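Local coordinates for trans-2-enoyl-CoA reductase [NADH] (Treponema denticola ATCC 35405, PDB 4GGO), which catalyses the NADH-dependent reduction of the carbon-carbon double bond of crotonyl-CoA to give butyryl-CoA, a step of fatty acid synthesis, at residues K176-F181 / I291-A296; L295-K300 / S367-A372. All coordinates share one frame; numbering follows the deposited sequence.

Contact 1: K176-F181 / I291-A296; sequences KTVDPF and IPLYLA
A two-stranded antiparallel hairpin, strands 173-178 and 185-190, meets the first turn of helix 291-305 here, with K176, T177 and V178 laid against P292 and L293. Strand 176-178 and helix 291-296 cross at 65°, their axes 6.0 Å apart at the closest point. P292, the second residue of the helix, presents its ring to the threonine hydroxyl: T177 OG1 lies 3.3 Å from P292 CG and also touches CB and CD, the two side chains crossing obliquely. A chi1 of -172°, with OG1 anti to the backbone N, brings the hydroxyl alongside these ring carbons. P292 CB meets the chain again one residue on, at V178 O, 3.7 Å away.

V178 uses a single branch. Its CG1, held between backbone N and carbonyl carbon by chi1 of 67°, comes within 3.8 Å of L293 CA and thus packs on the helix backbone rather than on the leucine tip. L293 reaches the other way along the strand, where its CD2 touches K176 CB at 3.9 Å. Just outside these side-chain contacts, K176 and V290 are joined by a backbone hydrogen bond, while Y374 of helix 371-380 touches P292.

Beyond the strand the chain turns at D179, whose OD1 accepts from F181 N in an Asx turn. Across the interface itself the contacts are van der Waals, made by methyl, methylene and ring carbons with two oxygens beside them. Cohesion therefore rests on close fit, and the buried V178 N is left without a hydrogen-bond partner.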
loop_
_atom_site.group_PDB
_atom_site.type_symbol
_atom_site.label_atom_id
_atom_site.label_comp_id
_atom_site.label_asym_id
_atom_site.label_seq_id
_atom_site.Cartn_x
_atom_site.Cartn_y
_atom_site.Cartn_z
ATOM N N LYS A 176 -18.873 -9.302 -13.113
ATOM C CA LYS A 176 -18.178 -10.581 -13.089
ATOM C C LYS A 176 -17.019 -10.554 -12.098
ATOM O O LYS A 176 -16.613 -9.494 -11.634
ATOM C CB LYS A 176 -17.668 -10.941 -14.486
ATOM C CG LYS A 176 -18.774 -11.234 -15.492
ATOM C CD LYS A 176 -18.274 -12.066 -16.672
ATOM C CE LYS A 176 -17.560 -11.223 -17.720
ATOM N NZ LYS A 176 -17.204 -12.050 -18.913
ATOM N N THR A 177 -16.511 -11.733 -11.761
ATOM C CA THR A 177 -15.319 -11.859 -10.933
ATOM C C THR A 177 -14.730 -13.236 -11.178
ATOM O O THR A 177 -15.338 -14.061 -11.857
ATOM C CB THR A 177 -15.619 -11.686 -9.429
ATOM O OG1 THR A 177 -14.386 -11.636 -8.697
ATOM C CG2 THR A 177 -16.455 -12.845 -8.911
ATOM N N VAL A 178 -13.550 -13.492 -10.629
ATOM C CA VAL A 178 -12.905 -14.779 -10.836
ATOM C C VAL A 178 -12.164 -15.232 -9.582
ATOM O O VAL A 178 -11.550 -14.426 -8.882
ATOM C CB VAL A 178 -11.953 -14.748 -12.065
ATOM C CG1 VAL A 178 -10.766 -13.824 -11.816
ATOM C CG2 VAL A 178 -11.485 -16.150 -12.426
ATOM N N ASP A 179 -12.266 -16.521 -9.280
ATOM C CA ASP A 179 -11.493 -17.112 -8.200
ATOM C C ASP A 179 -10.202 -17.631 -8.814
ATOM O O ASP A 179 -10.214 -18.627 -9.535
ATOM C CB ASP A 179 -12.279 -18.245 -7.534
ATOM C CG ASP A 179 -11.605 -18.773 -6.276
ATOM O OD1 ASP A 179 -10.395 -19.081 -6.316
ATOM O OD2 ASP A 179 -12.292 -18.884 -5.239
ATOM N N PRO A 180 -9.082 -16.950 -8.530
ATOM C CA PRO A 180 -7.780 -17.247 -9.139
ATOM C C PRO A 180 -7.253 -18.637 -8.791
ATOM O O PRO A 180 -6.378 -19.144 -9.491
ATOM C CB PRO A 180 -6.864 -16.173 -8.542
ATOM C CG PRO A 180 -7.520 -15.791 -7.259
ATOM C CD PRO A 180 -8.990 -15.866 -7.538
ATOM N N PHE A 181 -7.780 -19.243 -7.730
ATOM C CA PHE A 181 -7.315 -20.558 -7.300
ATOM C C PHE A 181 -8.124 -21.705 -7.901
ATOM O O PHE A 181 -7.621 -22.819 -8.045
ATOM C CB PHE A 181 -7.296 -20.653 -5.773
ATOM C CG PHE A 181 -6.184 -19.871 -5.133
ATOM C CD1 PHE A 181 -4.905 -20.398 -5.061
ATOM C CD2 PHE A 181 -6.414 -18.609 -4.609
ATOM C CE1 PHE A 181 -3.875 -19.683 -4.478
ATOM C CE2 PHE A 181 -5.388 -17.889 -4.023
ATOM C CZ PHE A 181 -4.117 -18.427 -3.958
ATOM N N ILE A 291 -13.095 -6.308 -9.783
ATOM C CA ILE A 291 -11.679 -6.123 -9.434
ATOM C C ILE A 291 -10.731 -7.317 -9.666
ATOM O O ILE A 291 -9.686 -7.148 -10.295
ATOM C CB ILE A 291 -11.507 -5.543 -8.001
ATOM C CG1 ILE A 291 -11.790 -4.042 -8.004
ATOM C CG2 ILE A 291 -10.103 -5.799 -7.473
ATOM C CD1 ILE A 291 -10.875 -3.249 -8.913
ATOM N N PRO A 292 -11.084 -8.521 -9.176
ATOM C CA PRO A 292 -10.158 -9.641 -9.391
ATOM C C PRO A 292 -9.999 -10.005 -10.865
ATOM O O PRO A 292 -8.901 -10.372 -11.286
ATOM C CB PRO A 292 -10.828 -10.796 -8.638
ATOM C CG PRO A 292 -11.696 -10.133 -7.629
ATOM C CD PRO A 292 -12.220 -8.920 -8.327
ATOM N N LEU A 293 -11.079 -9.905 -11.633
ATOM C CA LEU A 293 -11.028 -10.194 -13.062
ATOM C C LEU A 293 -10.255 -9.110 -13.801
ATOM O O LEU A 293 -9.493 -9.397 -14.723
ATOM C CB LEU A 293 -12.438 -10.316 -13.642
ATOM C CG LEU A 293 -12.509 -10.532 -15.156
ATOM C CD1 LEU A 293 -11.791 -11.815 -15.551
ATOM C CD2 LEU A 293 -13.951 -10.552 -15.637
ATOM N N TYR A 294 -10.464 -7.862 -13.395
ATOM C CA TYR A 294 -9.751 -6.736 -13.979
ATOM C C TYR A 294 -8.247 -6.844 -13.743
ATOM O O TYR A 294 -7.457 -6.723 -14.681
ATOM C CB TYR A 294 -10.277 -5.417 -13.410
ATOM C CG TYR A 294 -9.397 -4.229 -13.726
ATOM C CD1 TYR A 294 -9.306 -3.735 -15.021
ATOM C CD2 TYR A 294 -8.661 -3.599 -12.731
ATOM C CE1 TYR A 294 -8.504 -2.651 -15.319
ATOM C CE2 TYR A 294 -7.854 -2.511 -13.019
ATOM C CZ TYR A 294 -7.779 -2.042 -14.316
ATOM O OH TYR A 294 -6.983 -0.960 -14.613
ATOM N N LEU A 295 -7.863 -7.076 -12.490
ATOM C CA LEU A 295 -6.453 -7.186 -12.118
ATOM C C LEU A 295 -5.758 -8.341 -12.828
ATOM O O LEU A 295 -4.640 -8.190 -13.313
ATOM C CB LEU A 295 -6.304 -7.344 -10.603
ATOM C CG LEU A 295 -6.619 -6.111 -9.756
ATOM C CD1 LEU A 295 -6.506 -6.441 -8.281
ATOM C CD2 LEU A 295 -5.693 -4.964 -10.122
ATOM N N ALA A 296 -6.421 -9.492 -12.877
ATOM C CA ALA A 296 -5.879 -10.654 -13.575
ATOM C C ALA A 296 -5.668 -10.342 -15.055
ATOM O O ALA A 296 -4.677 -10.759 -15.655
ATOM C CB ALA A 296 -6.801 -11.852 -13.408
#

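Contact 2: L295-K300 / S367-A372; sequences LASLFK and SLTDLA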
loop_
_atom_site.group_PDB
_atom_site.type_symbol
_atom_site.label_atom_id
_atom_site.label_comp_id
_atom_site.label_asym_id
_atom_site.label_seq_id
_atom_site.Cartn_x
_atom_site.Cartn_y
_atom_site.Cartn_z
ATOM N N LEU A 295 -7.863 -7.076 -12.490
ATOM C CA LEU A 295 -6.453 -7.186 -12.118
ATOM C C LEU A 295 -5.758 -8.341 -12.828
ATOM O O LEU A 295 -4.640 -8.190 -13.313
ATOM C CB LEU A 295 -6.304 -7.344 -10.603
ATOM C CG LEU A 295 -6.619 -6.111 -9.756
ATOM C CD1 LEU A 295 -6.506 -6.441 -8.281
ATOM C CD2 LEU A 295 -5.693 -4.964 -10.122
ATOM N N ALA A 296 -6.421 -9.492 -12.877
ATOM C CA ALA A 296 -5.879 -10.654 -13.575
ATOM C C ALA A 296 -5.668 -10.342 -15.055
ATOM O O ALA A 296 -4.677 -10.759 -15.655
ATOM C CB ALA A 296 -6.801 -11.852 -13.408
ATOM N N SER A 297 -6.606 -9.600 -15.633
ATOM C CA SER A 297 -6.505 -9.191 -17.025
ATOM C C SER A 297 -5.448 -8.105 -17.187
ATOM O O SER A 297 -4.706 -8.094 -18.168
ATOM C CB SER A 297 -7.857 -8.690 -17.531
ATOM O OG SER A 297 -8.861 -9.672 -17.341
ATOM N N LEU A 298 -5.387 -7.198 -16.217
ATOM C CA LEU A 298 -4.420 -6.105 -16.233
ATOM C C LEU A 298 -2.999 -6.641 -16.147
ATOM O O LEU A 298 -2.117 -6.198 -16.882
ATOM C CB LEU A 298 -4.679 -5.136 -15.076
ATOM C CG LEU A 298 -3.803 -3.882 -15.030
ATOM C CD1 LEU A 298 -4.168 -2.935 -16.167
ATOM C CD2 LEU A 298 -3.924 -3.183 -13.684
ATOM N N PHE A 299 -2.781 -7.594 -15.244
ATOM C CA PHE A 299 -1.469 -8.213 -15.082
ATOM C C PHE A 299 -1.039 -8.873 -16.388
ATOM O O PHE A 299 0.114 -8.764 -16.804
ATOM C CB PHE A 299 -1.484 -9.256 -13.959
ATOM C CG PHE A 299 -1.709 -8.681 -12.582
ATOM C CD1 PHE A 299 -1.689 -7.313 -12.366
ATOM C CD2 PHE A 299 -1.930 -9.520 -11.502
ATOM C CE1 PHE A 299 -1.894 -6.791 -11.100
ATOM C CE2 PHE A 299 -2.134 -9.005 -10.234
ATOM C CZ PHE A 299 -2.114 -7.638 -10.034
ATOM N N LYS A 300 -1.980 -9.554 -17.033
ATOM C CA LYS A 300 -1.716 -10.237 -18.293
ATOM C C LYS A 300 -1.287 -9.254 -19.380
ATOM O O LYS A 300 -0.264 -9.444 -20.038
ATOM C CB LYS A 300 -2.958 -11.000 -18.747
ATOM C CG LYS A 300 -2.752 -11.831 -20.002
ATOM C CD LYS A 300 -1.755 -12.950 -19.754
ATOM C CE LYS A 300 -1.761 -13.957 -20.890
ATOM N NZ LYS A 300 -0.873 -15.118 -20.604
ATOM N N SER A 367 -5.606 -19.352 -19.080
ATOM C CA SER A 367 -4.805 -19.082 -20.270
ATOM C C SER A 367 -4.905 -17.625 -20.721
ATOM O O SER A 367 -3.912 -17.026 -21.135
ATOM C CB SER A 367 -5.222 -20.012 -21.413
ATOM O OG SER A 367 -4.456 -19.763 -22.578
ATOM N N LEU A 368 -6.106 -17.060 -20.638
ATOM C CA LEU A 368 -6.352 -15.700 -21.110
ATOM C C LEU A 368 -5.854 -14.627 -20.143
ATOM O O LEU A 368 -5.415 -13.559 -20.571
ATOM C CB LEU A 368 -7.842 -15.489 -21.388
ATOM C CG LEU A 368 -8.266 -15.364 -22.852
ATOM C CD1 LEU A 368 -7.992 -16.655 -23.610
ATOM C CD2 LEU A 368 -9.734 -14.974 -22.952
ATOM N N THR A 369 -5.936 -14.904 -18.846
ATOM C CA THR A 369 -5.521 -13.933 -17.838
ATOM C C THR A 369 -4.378 -14.461 -16.983
ATOM O O THR A 369 -4.051 -15.647 -17.025
ATOM C CB THR A 369 -6.688 -13.533 -16.913
ATOM O OG1 THR A 369 -7.073 -14.654 -16.108
ATOM C CG2 THR A 369 -7.881 -13.061 -17.730
ATOM N N ASP A 370 -3.773 -13.572 -16.202
ATOM C CA ASP A 370 -2.662 -13.950 -15.341
ATOM C C ASP A 370 -3.164 -14.366 -13.963
ATOM O O ASP A 370 -2.884 -13.704 -12.962
ATOM C CB ASP A 370 -1.661 -12.799 -15.218
ATOM C CG ASP A 370 -0.361 -13.224 -14.561
ATOM O OD1 ASP A 370 -0.097 -14.444 -14.501
ATOM O OD2 ASP A 370 0.399 -12.338 -14.112
ATOM N N LEU A 371 -3.913 -15.464 -13.921
ATOM C CA LEU A 371 -4.385 -16.013 -12.659
ATOM C C LEU A 371 -3.203 -16.506 -11.834
ATOM O O LEU A 371 -3.236 -16.474 -10.606
ATOM C CB LEU A 371 -5.377 -17.153 -12.899
ATOM C CG LEU A 371 -6.710 -16.768 -13.544
ATOM C CD1 LEU A 371 -7.638 -17.971 -13.616
ATOM C CD2 LEU A 371 -7.365 -15.624 -12.785
ATOM N N ALA A 372 -2.158 -16.955 -12.522
ATOM C CA ALA A 372 -0.935 -17.400 -11.865
ATOM C C ALA A 372 -0.265 -16.245 -11.129
ATOM O O ALA A 372 0.153 -16.388 -9.980
ATOM C CB ALA A 372 0.021 -18.009 -12.880
HETATM O O HOH W 1 -1.833 -17.309 -18.844
HETATM O O HOH W 2 -1.455 -16.194 -23.372
#
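D370 and A296 are joined by a backbone hydrogen bond, D370 N to A296 O, 3.0 Å long and nearly straight at 164°. The donor stands above the carbonyl plane, and K300 N, the helical partner of the same oxygen, comes from the opposite face, so A296 O is gripped from two sides.

Side chains pack round this bond. T369 places its CG2 beside its own backbone N and anti to the carbonyl carbon, and this methyl meets S297 OG at 3.5 Å; the serine hydroxyl bonds to L293 O, and T369 OG1 to A365 O. A296 CB touches both T369 CB and L371 CD2, each 3.9 Å away.

K300 starts with CG anti to the backbone N (chi1 -176°) and bends at chi2 (65°), its methylenes running past the end of helix 365-368. CG comes to 3.2 Å from L368 O, and CE lies near both L368 O and S367 O. Water 1 accepts from K300 NZ at 3.0 Å and lies within hydrogen-bonding distance of S367 O, to which it can donate; water 2 makes a similar bridge with a weak second leg.

D370 turns its carboxylate toward F299, with CG anti to the backbone N. OD2 lies 3.6 Å from F299 CB and forms a salt bridge with K303, while OD1 bonds to G373 N. The F299 ring has L295 O over one face, toward the rim, and touches V281, an NAD(+)-binding residue. The arrangement is a helix-loop-helix junction packed against a third helix: helix 365-368 ends at L368, T369 is the first residue to leave it, and D370 is the N-cap of helix 371-380.

Overall arrangement
Both contacts draw on helix 291-305, contact 1 on its first turn and contact 2 on the turn that follows, with L295 and A296 common to the two. Their centres are only 8 Å apart, about 19 and 21 Å from the centre of the chain. In sequence the 173-178 hairpin strand comes first, the shared helix more than a hundred residues later, and the 367-372 junction last. The outer partners also meet each other: L371 CD2 touches V178 CG1 and P180 CA, each at 4.0 Å. The helix thus joins the hairpin to the C-terminal helices, linking the catalytic region with the Enoyl reductase FAD binding domain family region, close to NAD(+)-binding V281.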